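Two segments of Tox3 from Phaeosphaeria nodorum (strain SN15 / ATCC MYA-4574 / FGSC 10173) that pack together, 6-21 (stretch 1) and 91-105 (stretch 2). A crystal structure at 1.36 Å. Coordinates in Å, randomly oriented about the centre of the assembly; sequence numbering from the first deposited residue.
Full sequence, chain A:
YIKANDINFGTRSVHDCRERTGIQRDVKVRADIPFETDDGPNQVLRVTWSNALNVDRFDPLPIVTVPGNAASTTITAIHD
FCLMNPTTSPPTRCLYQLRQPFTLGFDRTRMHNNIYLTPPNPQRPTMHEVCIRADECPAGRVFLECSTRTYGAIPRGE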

# COMPACT_ATOMS: atom_id res chain seq x y z
N ASP A 6 3.61 -16.62 -2.84
CA ASP A 6 3.31 -15.23 -3.13
C ASP A 6 1.81 -15.00 -3.03
O ASP A 6 1.00 -15.92 -3.20
CB ASP A 6 3.84 -14.81 -4.50
CG ASP A 6 3.19 -15.58 -5.64
OD1 ASP A 6 2.20 -15.07 -6.19
OD2 ASP A 6 3.66 -16.70 -5.96
N ILE A 7 1.46 -13.76 -2.74
CA ILE A 7 0.06 -13.38 -2.66
C ILE A 7 -0.02 -11.92 -3.07
O ILE A 7 0.88 -11.13 -2.78
CB ILE A 7 -0.52 -13.61 -1.24
CG1 ILE A 7 -2.00 -13.19 -1.16
CG2 ILE A 7 0.26 -12.84 -0.20
CD1 ILE A 7 -2.97 -14.19 -1.72
N ASN A 8 -1.11 -11.56 -3.72
CA ASN A 8 -1.33 -10.20 -4.17
C ASN A 8 -2.49 -9.59 -3.40
O ASN A 8 -3.45 -10.28 -3.04
CB ASN A 8 -1.62 -10.16 -5.67
CG ASN A 8 -0.35 -10.21 -6.51
OD1 ASN A 8 0.00 -9.24 -7.20
ND2 ASN A 8 0.36 -11.33 -6.43
N PHE A 9 -2.41 -8.28 -3.17
CA PHE A 9 -3.49 -7.50 -2.60
C PHE A 9 -3.68 -6.24 -3.42
O PHE A 9 -2.74 -5.74 -4.06
CB PHE A 9 -3.16 -7.06 -1.17
CG PHE A 9 -2.87 -8.20 -0.23
CD1 PHE A 9 -3.83 -9.17 0.03
CD2 PHE A 9 -1.62 -8.33 0.34
CE1 PHE A 9 -3.56 -10.24 0.90
CE2 PHE A 9 -1.35 -9.39 1.20
CZ PHE A 9 -2.32 -10.33 1.48
N GLY A 10 -4.88 -5.69 -3.37
CA GLY A 10 -5.14 -4.44 -4.04
C GLY A 10 -6.25 -3.68 -3.35
O GLY A 10 -7.24 -4.28 -2.92
N THR A 11 -6.11 -2.36 -3.25
CA THR A 11 -7.14 -1.50 -2.67
C THR A 11 -7.36 -0.31 -3.59
O THR A 11 -6.40 0.36 -4.01
CB THR A 11 -6.74 -1.06 -1.27
OG1 THR A 11 -6.52 -2.24 -0.47
CG2 THR A 11 -7.81 -0.18 -0.63
N ARG A 12 -8.63 -0.05 -3.88
CA ARG A 12 -9.05 1.14 -4.61
C ARG A 12 -9.58 2.14 -3.59
O ARG A 12 -10.26 1.75 -2.62
CB ARG A 12 -10.18 0.75 -5.59
CG ARG A 12 -10.90 1.92 -6.27
CD ARG A 12 -11.79 1.43 -7.41
NE ARG A 12 -10.99 0.75 -8.44
CZ ARG A 12 -11.51 0.10 -9.48
NH1 ARG A 12 -12.83 0.04 -9.63
NH2 ARG A 12 -10.72 -0.47 -10.38
N SER A 13 -9.36 3.42 -3.83
CA SER A 13 -9.89 4.43 -2.93
C SER A 13 -10.22 5.69 -3.70
O SER A 13 -9.72 5.92 -4.80
CB SER A 13 -8.89 4.76 -1.81
OG SER A 13 -7.67 5.27 -2.33
N VAL A 14 -11.07 6.53 -3.10
CA VAL A 14 -11.46 7.81 -3.67
C VAL A 14 -11.29 8.86 -2.57
O VAL A 14 -11.69 8.64 -1.42
CB VAL A 14 -12.94 7.79 -4.13
CG1 VAL A 14 -13.36 9.15 -4.71
CG2 VAL A 14 -13.15 6.67 -5.14
N HIS A 15 -10.68 10.00 -2.93
CA HIS A 15 -10.39 11.07 -1.98
C HIS A 15 -10.87 12.41 -2.51
O HIS A 15 -10.86 12.67 -3.72
CB HIS A 15 -8.88 11.14 -1.69
CG HIS A 15 -8.39 9.98 -0.89
ND1 HIS A 15 -8.01 8.79 -1.46
CD2 HIS A 15 -8.29 9.81 0.45
CE1 HIS A 15 -7.68 7.92 -0.50
NE2 HIS A 15 -7.83 8.53 0.67
N ASP A 16 -11.23 13.28 -1.57
CA ASP A 16 -11.63 14.65 -1.86
C ASP A 16 -10.64 15.58 -1.19
O ASP A 16 -10.38 15.47 0.01
CB ASP A 16 -13.05 14.88 -1.37
CG ASP A 16 -14.03 13.99 -2.07
OD1 ASP A 16 -13.93 13.83 -3.31
OD2 ASP A 16 -14.92 13.41 -1.39
N CYS A 17 -10.04 16.45 -1.98
CA CYS A 17 -8.97 17.32 -1.50
C CYS A 17 -9.40 18.77 -1.67
O CYS A 17 -10.49 19.06 -2.17
CB CYS A 17 -7.66 17.01 -2.24
SG CYS A 17 -7.02 15.30 -2.02
N ARG A 18 -8.51 19.69 -1.26
CA ARG A 18 -8.91 21.10 -1.26
C ARG A 18 -9.11 21.63 -2.67
O ARG A 18 -10.03 22.42 -2.92
CB ARG A 18 -7.92 21.98 -0.48
CG ARG A 18 -8.37 23.45 -0.46
CD ARG A 18 -7.69 24.26 0.62
NE ARG A 18 -7.86 23.67 1.95
CZ ARG A 18 -7.34 24.19 3.05
NH1 ARG A 18 -6.63 25.32 2.99
NH2 ARG A 18 -7.52 23.59 4.22
N GLU A 19 -8.25 21.24 -3.61
CA GLU A 19 -8.30 21.77 -4.96
C GLU A 19 -8.99 20.86 -5.96
O GLU A 19 -9.40 21.33 -7.02
CB GLU A 19 -6.90 22.11 -5.48
CG GLU A 19 -6.22 23.22 -4.71
CD GLU A 19 -6.95 24.53 -4.84
OE1 GLU A 19 -7.48 24.82 -5.93
OE2 GLU A 19 -7.00 25.26 -3.82
N ARG A 20 -9.12 19.57 -5.66
CA ARG A 20 -9.70 18.61 -6.58
C ARG A 20 -10.41 17.53 -5.78
O ARG A 20 -9.89 17.08 -4.76
CB ARG A 20 -8.62 17.94 -7.44
CG ARG A 20 -9.21 16.98 -8.45
CD ARG A 20 -8.18 16.49 -9.41
NE ARG A 20 -7.37 17.58 -9.93
CZ ARG A 20 -7.23 17.87 -11.22
NH1 ARG A 20 -7.85 17.13 -12.14
NH2 ARG A 20 -6.47 18.90 -11.60
N THR A 21 -11.58 17.11 -6.26
CA THR A 21 -12.33 16.04 -5.61
C THR A 21 -12.47 14.84 -6.54
O THR A 21 -12.16 14.90 -7.73
CB THR A 21 -13.70 16.54 -5.17
OG1 THR A 21 -14.41 17.01 -6.32
CG2 THR A 21 -13.54 17.68 -4.18
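Stretch 2 (91-105) PTRCLYQLRQPFTLG

Stretch 2 runs as an extended strand from Thr92 to Gly105 and lies against strand 6-16 in a roughly antiparallel sense, the two N-to-C directions 144° apart and the axes 8.6 Å apart at closest approach. No direct hydrogen bond joins the two, so this is side-chain packing rather than sheet pairing, and the register descends as Ile7 meets Leu104, Phe9 meets Phe102, Thr11 meets Gln100 and Cys17 meets Tyr96.

Phe102, chi1 m, covers the most surface. Its CD1 sits 3.7 Å from Phe9 CB, and its CE1 reaches 3.5 Å from Thr11 OG1 and 4.1 Å from Gly10 N, an approach to the backbone, where a CB would point away from stretch 2. Phe9, also m, extends the apolar patch, its ring edge meeting Leu104 CD1 at 3.9 Å from CZ. Leu104 starts out sideways, yet its CD1 also comes within 4.0 Å of Ile7 CG2.

At the other end Tyr96, again m, presents its ring edge to sulfur, with CE1 3.8 Å from Cys17 SG. Its OH lies 3.7 Å from Arg20 CB, and one water donates to that OH while accepting from Arg20 NE.

Between these anchors the polar middle is solved by water: one molecule donates to Gln100 OE1 and Thr11 O and accepts from Ser13 OG.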

# COMPACT_ATOMS: atom_id res chain seq x y z
N PRO A 91 -0.68 27.85 -14.04
CA PRO A 91 -1.67 26.85 -13.62
C PRO A 91 -1.57 26.61 -12.12
O PRO A 91 -0.60 26.99 -11.46
CB PRO A 91 -1.22 25.61 -14.39
CG PRO A 91 0.28 25.77 -14.49
CD PRO A 91 0.42 27.25 -14.79
N THR A 92 -2.58 25.93 -11.59
CA THR A 92 -2.48 25.36 -10.25
C THR A 92 -1.90 23.96 -10.40
O THR A 92 -2.47 23.11 -11.09
CB THR A 92 -3.86 25.27 -9.59
OG1 THR A 92 -4.42 26.59 -9.53
CG2 THR A 92 -3.73 24.71 -8.17
N ARG A 93 -0.76 23.72 -9.77
CA ARG A 93 -0.12 22.42 -9.82
C ARG A 93 -0.11 21.82 -8.43
O ARG A 93 0.28 22.48 -7.46
CB ARG A 93 1.30 22.54 -10.36
CG ARG A 93 1.35 23.23 -11.71
CD ARG A 93 2.65 22.96 -12.44
NE ARG A 93 2.79 21.55 -12.78
CZ ARG A 93 3.80 21.06 -13.48
NH1 ARG A 93 4.76 21.87 -13.92
NH2 ARG A 93 3.85 19.76 -13.74
N CYS A 94 -0.58 20.58 -8.33
CA CYS A 94 -0.74 19.93 -7.04
C CYS A 94 0.00 18.61 -7.02
O CYS A 94 -0.12 17.81 -7.95
CB CYS A 94 -2.22 19.64 -6.76
SG CYS A 94 -3.25 21.15 -6.69
N LEU A 95 0.71 18.36 -5.94
CA LEU A 95 1.33 17.08 -5.69
C LEU A 95 0.50 16.34 -4.65
O LEU A 95 0.11 16.91 -3.63
CB LEU A 95 2.75 17.28 -5.15
CG LEU A 95 3.47 15.96 -4.87
CD1 LEU A 95 3.70 15.15 -6.13
CD2 LEU A 95 4.77 16.23 -4.16
N TYR A 96 0.24 15.07 -4.91
CA TYR A 96 -0.56 14.22 -4.04
C TYR A 96 0.27 13.04 -3.58
O TYR A 96 1.09 12.52 -4.34
CB TYR A 96 -1.76 13.65 -4.80
CG TYR A 96 -2.68 14.75 -5.19
CD1 TYR A 96 -3.69 15.16 -4.33
CD2 TYR A 96 -2.53 15.39 -6.41
CE1 TYR A 96 -4.53 16.21 -4.68
CE2 TYR A 96 -3.33 16.42 -6.76
CZ TYR A 96 -4.33 16.83 -5.89
OH TYR A 96 -5.13 17.89 -6.25
N GLN A 97 0.05 12.63 -2.35
CA GLN A 97 0.66 11.42 -1.83
C GLN A 97 -0.41 10.56 -1.17
O GLN A 97 -1.10 11.02 -0.23
CB GLN A 97 1.73 11.77 -0.82
CG GLN A 97 2.46 10.54 -0.30
CD GLN A 97 3.68 10.94 0.49
OE1 GLN A 97 3.63 11.04 1.72
NE2 GLN A 97 4.78 11.18 -0.22
N LEU A 98 -0.55 9.34 -1.65
CA LEU A 98 -1.50 8.37 -1.12
C LEU A 98 -0.73 7.37 -0.26
O LEU A 98 0.32 6.86 -0.68
CB LEU A 98 -2.17 7.64 -2.28
CG LEU A 98 -3.11 6.49 -1.93
CD1 LEU A 98 -4.26 6.99 -1.02
CD2 LEU A 98 -3.64 5.92 -3.21
N ARG A 99 -1.21 7.17 0.96
CA ARG A 99 -0.56 6.27 1.91
C ARG A 99 -1.55 5.14 2.19
O ARG A 99 -2.58 5.34 2.85
CB ARG A 99 -0.20 7.04 3.18
CG ARG A 99 0.72 8.22 2.89
CD ARG A 99 1.08 9.02 4.13
NE ARG A 99 1.76 10.24 3.75
CZ ARG A 99 1.84 11.33 4.51
NH1 ARG A 99 1.31 11.33 5.74
NH2 ARG A 99 2.48 12.39 4.06
N GLN A 100 -1.25 3.96 1.67
CA GLN A 100 -2.20 2.84 1.66
C GLN A 100 -1.65 1.67 2.48
O GLN A 100 -0.69 1.02 2.05
CB GLN A 100 -2.44 2.44 0.21
CG GLN A 100 -3.31 1.19 0.01
CD GLN A 100 -4.71 1.39 0.55
OE1 GLN A 100 -5.50 2.12 -0.05
NE2 GLN A 100 -5.02 0.75 1.68
N PRO A 101 -2.21 1.37 3.65
CA PRO A 101 -1.74 0.21 4.42
C PRO A 101 -2.21 -1.10 3.82
O PRO A 101 -3.27 -1.18 3.19
CB PRO A 101 -2.38 0.41 5.80
CG PRO A 101 -2.93 1.79 5.82
CD PRO A 101 -3.20 2.18 4.38
N PHE A 102 -1.40 -2.14 4.05
CA PHE A 102 -1.78 -3.53 3.77
C PHE A 102 -1.30 -4.39 4.92
O PHE A 102 -0.24 -4.13 5.51
CB PHE A 102 -1.12 -4.07 2.49
CG PHE A 102 -1.60 -3.42 1.22
CD1 PHE A 102 -2.76 -3.87 0.61
CD2 PHE A 102 -0.90 -2.35 0.65
CE1 PHE A 102 -3.22 -3.28 -0.55
CE2 PHE A 102 -1.35 -1.74 -0.53
CZ PHE A 102 -2.51 -2.21 -1.12
N THR A 103 -2.07 -5.42 5.26
CA THR A 103 -1.73 -6.33 6.34
C THR A 103 -1.81 -7.75 5.83
O THR A 103 -2.78 -8.11 5.15
CB THR A 103 -2.64 -6.15 7.55
OG1 THR A 103 -2.47 -4.82 8.07
CG2 THR A 103 -2.37 -7.18 8.65
N LEU A 104 -0.80 -8.53 6.15
CA LEU A 104 -0.74 -9.95 5.86
C LEU A 104 -1.00 -10.68 7.18
O LEU A 104 -0.25 -10.47 8.15
CB LEU A 104 0.67 -10.24 5.35
CG LEU A 104 1.10 -11.62 4.89
CD1 LEU A 104 0.30 -12.07 3.71
CD2 LEU A 104 2.58 -11.55 4.56
N GLY A 105 -2.03 -11.52 7.22
CA GLY A 105 -2.39 -12.26 8.42
C GLY A 105 -2.05 -13.73 8.26
O GLY A 105 -2.27 -14.31 7.20
O HOH W 1 -5.62 -2.53 2.14
O HOH W 2 -6.05 3.00 -2.61
O HOH W 3 -5.41 19.08 -8.74
O HOH W 4 -4.54 21.20 -9.81